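PDB 5JVV: beta-1,3-glucosyltransferase from Paecilomyces sp. J18, which is probably a carbohydrate-active protein of family GH16, built on a beta-jelly-roll sandwich of two curved, mostly antiparallel sheets. Local coordinates for residues A[43-48]-A[71-76]; A[121-126]-A[253-258]. All coordinates share one frame; numbering follows the deposited sequence.

Contact 1: A[43-48]-A[71-76]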
loop_
_atom_site.group_PDB
_atom_site.type_symbol
_atom_site.label_atom_id
_atom_site.label_comp_id
_atom_site.label_asym_id
_atom_site.label_seq_id
_atom_site.Cartn_x
_atom_site.Cartn_y
_atom_site.Cartn_z
ATOM N N GLY A 43 -9.445 -7.118 18.219
ATOM C CA GLY A 43 -9.837 -7.800 16.995
ATOM C C GLY A 43 -9.345 -7.149 15.709
ATOM O O GLY A 43 -9.784 -7.524 14.616
ATOM N N LEU A 44 -8.437 -6.182 15.817
ATOM C CA LEU A 44 -7.890 -5.530 14.624
ATOM C C LEU A 44 -6.880 -6.397 13.887
ATOM O O LEU A 44 -6.612 -6.198 12.696
ATOM C CB LEU A 44 -7.231 -4.191 14.973
ATOM C CG LEU A 44 -8.110 -2.933 15.026
ATOM C CD1 LEU A 44 -9.309 -3.103 15.924
ATOM C CD2 LEU A 44 -7.279 -1.725 15.453
ATOM N N VAL A 45 -6.289 -7.340 14.605
ATOM C CA VAL A 45 -5.305 -8.241 14.018
ATOM C C VAL A 45 -5.629 -9.652 14.455
ATOM O O VAL A 45 -5.872 -9.909 15.643
ATOM C CB VAL A 45 -3.870 -7.888 14.465
ATOM C CG1 VAL A 45 -2.897 -9.004 14.084
ATOM C CG2 VAL A 45 -3.431 -6.566 13.847
ATOM N N LYS A 46 -5.631 -10.570 13.496
ATOM C CA LYS A 46 -5.879 -11.974 13.790
ATOM C C LYS A 46 -5.382 -12.810 12.628
ATOM O O LYS A 46 -5.198 -12.302 11.515
ATOM C CB LYS A 46 -7.372 -12.222 14.006
ATOM C CG LYS A 46 -8.247 -11.853 12.812
ATOM C CD LYS A 46 -9.734 -11.849 13.181
ATOM C CE LYS A 46 -10.593 -11.413 11.994
ATOM N NZ LYS A 46 -12.026 -11.199 12.387
ATOM N N VAL A 47 -5.165 -14.095 12.892
ATOM C CA VAL A 47 -4.915 -15.055 11.819
ATOM C C VAL A 47 -6.243 -15.752 11.598
ATOM O O VAL A 47 -6.899 -16.182 12.556
ATOM C CB VAL A 47 -3.829 -16.069 12.193
ATOM C CG1 VAL A 47 -3.695 -17.133 11.106
ATOM C CG2 VAL A 47 -2.506 -15.368 12.403
ATOM N N THR A 48 -6.679 -15.819 10.346
ATOM C CA THR A 48 -7.981 -16.394 10.050
ATOM C C THR A 48 -7.903 -17.913 9.946
ATOM O O THR A 48 -6.813 -18.502 9.924
ATOM C CB THR A 48 -8.577 -15.851 8.742
ATOM O OG1 THR A 48 -7.918 -16.465 7.622
ATOM C CG2 THR A 48 -8.439 -14.325 8.659
ATOM N N LYS A 71 -8.716 3.669 15.383
ATOM C CA LYS A 71 -7.636 2.700 15.574
ATOM C C LYS A 71 -7.338 1.855 14.352
ATOM O O LYS A 71 -8.237 1.394 13.647
ATOM C CB LYS A 71 -7.929 1.790 16.765
ATOM C CG LYS A 71 -7.780 2.511 18.090
ATOM C CD LYS A 71 -8.413 1.705 19.197
ATOM C CE LYS A 71 -8.246 2.405 20.522
ATOM N NZ LYS A 71 -8.950 1.642 21.598
ATOM N N SER A 72 -6.050 1.636 14.134
ATOM C CA SER A 72 -5.567 0.898 12.985
ATOM C C SER A 72 -4.176 0.390 13.343
ATOM O O SER A 72 -3.716 0.556 14.485
ATOM C CB SER A 72 -5.524 1.819 11.757
ATOM O OG SER A 72 -5.211 1.108 10.562
ATOM N N VAL A 73 -3.515 -0.231 12.377
ATOM C CA VAL A 73 -2.147 -0.699 12.564
ATOM C C VAL A 73 -1.257 -0.338 11.377
ATOM O O VAL A 73 -1.733 -0.071 10.253
ATOM C CB VAL A 73 -2.078 -2.224 12.821
ATOM C CG1 VAL A 73 -2.756 -2.573 14.148
ATOM C CG2 VAL A 73 -2.698 -3.009 11.652
ATOM N N ARG A 74 0.045 -0.300 11.647
ATOM C CA ARG A 74 1.042 -0.028 10.632
ATOM C C ARG A 74 2.197 -0.975 10.916
ATOM O O ARG A 74 2.875 -0.865 11.947
ATOM C CB ARG A 74 1.475 1.450 10.674
ATOM C CG ARG A 74 2.737 1.749 9.886
ATOM C CD ARG A 74 2.935 3.247 9.660
ATOM N NE ARG A 74 4.327 3.561 9.323
ATOM C CZ ARG A 74 4.730 4.689 8.738
ATOM N NH1 ARG A 74 3.848 5.603 8.370
ATOM N NH2 ARG A 74 6.019 4.886 8.495
ATOM N N LEU A 75 2.377 -1.942 10.023
ATOM C CA LEU A 75 3.386 -2.981 10.181
ATOM C C LEU A 75 4.595 -2.653 9.312
ATOM O O LEU A 75 4.444 -2.369 8.131
ATOM C CB LEU A 75 2.806 -4.333 9.765
ATOM C CG LEU A 75 1.979 -5.076 10.818
ATOM C CD1 LEU A 75 0.751 -4.277 11.228
ATOM C CD2 LEU A 75 1.576 -6.463 10.316
ATOM N N GLU A 76 5.783 -2.682 9.912
ATOM C CA GLU A 76 7.026 -2.381 9.210
ATOM C C GLU A 76 7.956 -3.578 9.368
ATOM O O GLU A 76 8.210 -4.015 10.484
ATOM C CB GLU A 76 7.672 -1.108 9.773
ATOM C CG GLU A 76 6.763 0.114 9.699
ATOM C CD GLU A 76 7.380 1.360 10.293
ATOM O OE1 GLU A 76 8.452 1.255 10.927
ATOM O OE2 GLU A 76 6.790 2.447 10.125
#

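Contact 2: A[121-126]-A[253-258]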
loop_
_atom_site.group_PDB
_atom_site.type_symbol
_atom_site.label_atom_id
_atom_site.label_comp_id
_atom_site.label_asym_id
_atom_site.label_seq_id
_atom_site.Cartn_x
_atom_site.Cartn_y
_atom_site.Cartn_z
ATOM N N GLU A 121 -1.415 2.113 -3.271
ATOM C CA GLU A 121 -1.782 3.314 -2.518
ATOM C C GLU A 121 -2.993 3.990 -3.131
ATOM O O GLU A 121 -3.167 4.001 -4.341
ATOM C CB GLU A 121 -0.607 4.299 -2.380
ATOM C CG GLU A 121 -0.852 5.367 -1.297
ATOM C CD GLU A 121 0.416 5.894 -0.664
ATOM O OE1 GLU A 121 1.416 5.148 -0.621
ATOM O OE2 GLU A 121 0.405 7.051 -0.177
ATOM N N GLY A 122 -3.843 4.551 -2.281
ATOM C CA GLY A 122 -5.011 5.265 -2.761
ATOM C C GLY A 122 -5.705 5.928 -1.602
ATOM O O GLY A 122 -5.330 5.708 -0.449
ATOM N N VAL A 123 -6.723 6.731 -1.902
ATOM C CA VAL A 123 -7.475 7.426 -0.869
ATOM C C VAL A 123 -8.950 7.411 -1.180
ATOM O O VAL A 123 -9.356 7.355 -2.356
ATOM C CB VAL A 123 -7.012 8.904 -0.728
ATOM C CG1 VAL A 123 -5.570 8.975 -0.260
ATOM C CG2 VAL A 123 -7.186 9.658 -2.062
ATOM N N ASN A 124 -9.748 7.456 -0.116
ATOM C CA ASN A 124 -11.186 7.622 -0.233
ATOM C C ASN A 124 -11.793 6.581 -1.164
ATOM O O ASN A 124 -11.460 5.407 -1.050
ATOM C CB ASN A 124 -11.479 9.066 -0.630
ATOM C CG ASN A 124 -10.905 10.040 0.374
ATOM O OD1 ASN A 124 -11.029 9.825 1.595
ATOM N ND2 ASN A 124 -10.242 11.087 -0.108
ATOM N N THR A 125 -12.657 6.988 -2.087
ATOM C CA THR A 125 -13.382 6.020 -2.910
ATOM C C THR A 125 -12.688 5.676 -4.229
ATOM O O THR A 125 -13.336 5.216 -5.178
ATOM C CB THR A 125 -14.802 6.511 -3.199
ATOM O OG1 THR A 125 -14.724 7.792 -3.836
ATOM C CG2 THR A 125 -15.599 6.640 -1.900
ATOM N N GLN A 126 -11.375 5.885 -4.276
ATOM C CA GLN A 126 -10.558 5.526 -5.433
ATOM C C GLN A 126 -10.826 4.084 -5.864
ATOM O O GLN A 126 -11.063 3.219 -5.027
ATOM C CB GLN A 126 -9.097 5.681 -5.038
ATOM C CG GLN A 126 -8.105 5.562 -6.156
ATOM C CD GLN A 126 -6.740 6.011 -5.712
ATOM O OE1 GLN A 126 -6.602 6.998 -4.972
ATOM N NE2 GLN A 126 -5.718 5.298 -6.152
ATOM N N GLY A 253 -7.276 13.559 3.352
ATOM C CA GLY A 253 -7.973 14.691 3.947
ATOM C C GLY A 253 -8.043 15.929 3.068
ATOM O O GLY A 253 -9.009 16.683 3.130
ATOM N N SER A 254 -7.030 16.138 2.236
ATOM C CA SER A 254 -6.989 17.343 1.413
ATOM C C SER A 254 -7.828 17.222 0.140
ATOM O O SER A 254 -8.360 18.223 -0.345
ATOM C CB SER A 254 -5.544 17.721 1.080
ATOM O OG SER A 254 -4.932 16.716 0.305
ATOM N N VAL A 255 -7.954 16.012 -0.400
ATOM C CA VAL A 255 -8.729 15.805 -1.635
ATOM C C VAL A 255 -10.133 15.255 -1.371
ATOM O O VAL A 255 -10.940 15.103 -2.292
ATOM C CB VAL A 255 -7.973 14.921 -2.658
ATOM C CG1 VAL A 255 -6.611 15.553 -2.994
ATOM C CG2 VAL A 255 -7.803 13.487 -2.127
ATOM N N TYR A 256 -10.426 14.983 -0.104
ATOM C CA TYR A 256 -11.732 14.477 0.312
ATOM C C TYR A 256 -12.857 15.363 -0.220
ATOM O O TYR A 256 -12.839 16.585 -0.034
ATOM C CB TYR A 256 -11.790 14.442 1.848
ATOM C CG TYR A 256 -13.085 13.908 2.434
ATOM C CD1 TYR A 256 -14.174 14.744 2.629
ATOM C CD2 TYR A 256 -13.202 12.579 2.830
ATOM C CE1 TYR A 256 -15.354 14.273 3.170
ATOM C CE2 TYR A 256 -14.385 12.100 3.383
ATOM C CZ TYR A 256 -15.445 12.957 3.555
ATOM O OH TYR A 256 -16.636 12.522 4.089
ATOM N N GLY A 257 -13.828 14.746 -0.887
ATOM C CA GLY A 257 -15.016 15.449 -1.335
ATOM C C GLY A 257 -14.970 15.856 -2.800
ATOM O O GLY A 257 -15.977 16.329 -3.334
ATOM N N GLN A 258 -13.823 15.684 -3.456
ATOM C CA GLN A 258 -13.718 16.022 -4.877
ATOM C C GLN A 258 -13.928 14.791 -5.745
ATOM O O GLN A 258 -13.092 13.875 -5.737
ATOM C CB GLN A 258 -12.341 16.612 -5.198
ATOM C CG GLN A 258 -12.008 17.904 -4.506
ATOM C CD GLN A 258 -10.563 18.287 -4.740
ATOM O OE1 GLN A 258 -10.063 18.232 -5.870
ATOM N NE2 GLN A 258 -9.874 18.645 -3.674
#

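Contact 1: A[43-48]-A[71-76]
Two sheets of a beta sandwich meet at Leu44 and Val45, which reach across from the short strand 45-47 and the turn before it to Lys71, Ser72 and Val73 on the interrupted strand 70-77. The contact is van der Waals packing of methyls on backbone and side chain, with no hydrogen bond between the two segments. The two backbones come nearest at Leu44 and Ser72, whose CA atoms are 7.0 Å apart, a spacing into which one leucine branch reaches. Leu44 CD2 does that work: it sits 3.7 Å from the carbonyl O of Lys71, and it also lies 3.8 Å from Lys71 CB, so a methyl is laid against peptide and the root of a side chain alike. Lys71 then leads away, its extended chain carrying NZ to a salt bridge with Glu42.

One step on, Val45 CG2 meets Val73 CG1 at 4.1 Å, the two side chains slanting across one another. Each valine offers the methyl that lies anti to its own carbonyl carbon and beside its own N (chi1 of Val73 is -65°). In this sandwich, which looks like the GH16 jelly roll, strand 45-47 belongs to one sheet and strand 70-77 to the other, so the valine pair lies between the layers. Phe20 and Ala39, the latter from helix 36-41, touch both valines. That helix ends in a Schellman motif with Gly43 at positive phi as C-prime residue: Leu44 N bonds to Ala39 O and Gly43 N to Glu40 O, and the chain leaves the helix end into strand 45-47.

Ser72 CB points away from 43-48, and OG is hydrogen-bonded to Thr245 O on a neighbouring strand. Farther along 71-76, Arg74 makes a salt bridge to Glu76, side-on and close to the guanidinium plane, Arg74 NE lying 2.8 Å and NH2 3.0 Å from Glu76 OE2.

Contact 2: A[121-126]-A[253-258]
The flat groups here are the ring of Tyr256 and the amide of Asn124, turned 80° against each other. Asn124 OD1 comes up at the ring edge, near its plane, 3.7 Å from Tyr256 CD2, while Asn124 ND2 lies 3.7 Å from Tyr256 CA. The Tyr256 side chain also touches Ser272, Cys273 and Phe276 of helix 269-279. This is loop-on-loop packing of two beta turns: a type II' turn from Val123 to Gln126, following strand 116-121 of the sandwich, faces a type II turn from Val255 to Gln258, at the end of helix 249-255.

OD1 accepts a hydrogen bond from Gly99 N, so it has a real polar partner, and its approach to the ring edge is a van der Waals contact. The tyrosine edge is brought to it with CG anti to the backbone N (chi1 -179°). The disulfide Cys98-Cys262 joins the same neighbourhoods, since Thr125 touches Cys98 and Tyr256 touches Cys262.

Beside the amide, Val255 CG2 has two neighbours: Val123 CG2 at 3.9 Å, the valines crossing at about a right angle, and Asn124 ND2 at 4.0 Å. The II' turn is closed by Gln126 N to Val123 O at 3.2 Å, and the Gln126 side chain adds a second bond, Val123 N to Gln126 OE1 at 3.1 Å, with the donor above the carbonyl plane.

How the contacts relate
From the N terminus, the chain first passes helix 36-41 and strand 45-47, and contact 1 closes a loop of 22 residues when strand 70-77 comes back across the sandwich. Only later does 121-126 open contact 2, whose 126-residue loop shuts at 253-258. The two are thus in series, neither nested nor crossing. They differ in kind: contact 1 spans the two sheets, whereas contact 2 packs the connection after strand 116-121 against the end of helix 249-255. Strand 240-247, which pairs with 70-77 and with 100-107, runs into that helix and so links them. Their centres are 22 Å apart and their nearest atoms about 9 Å.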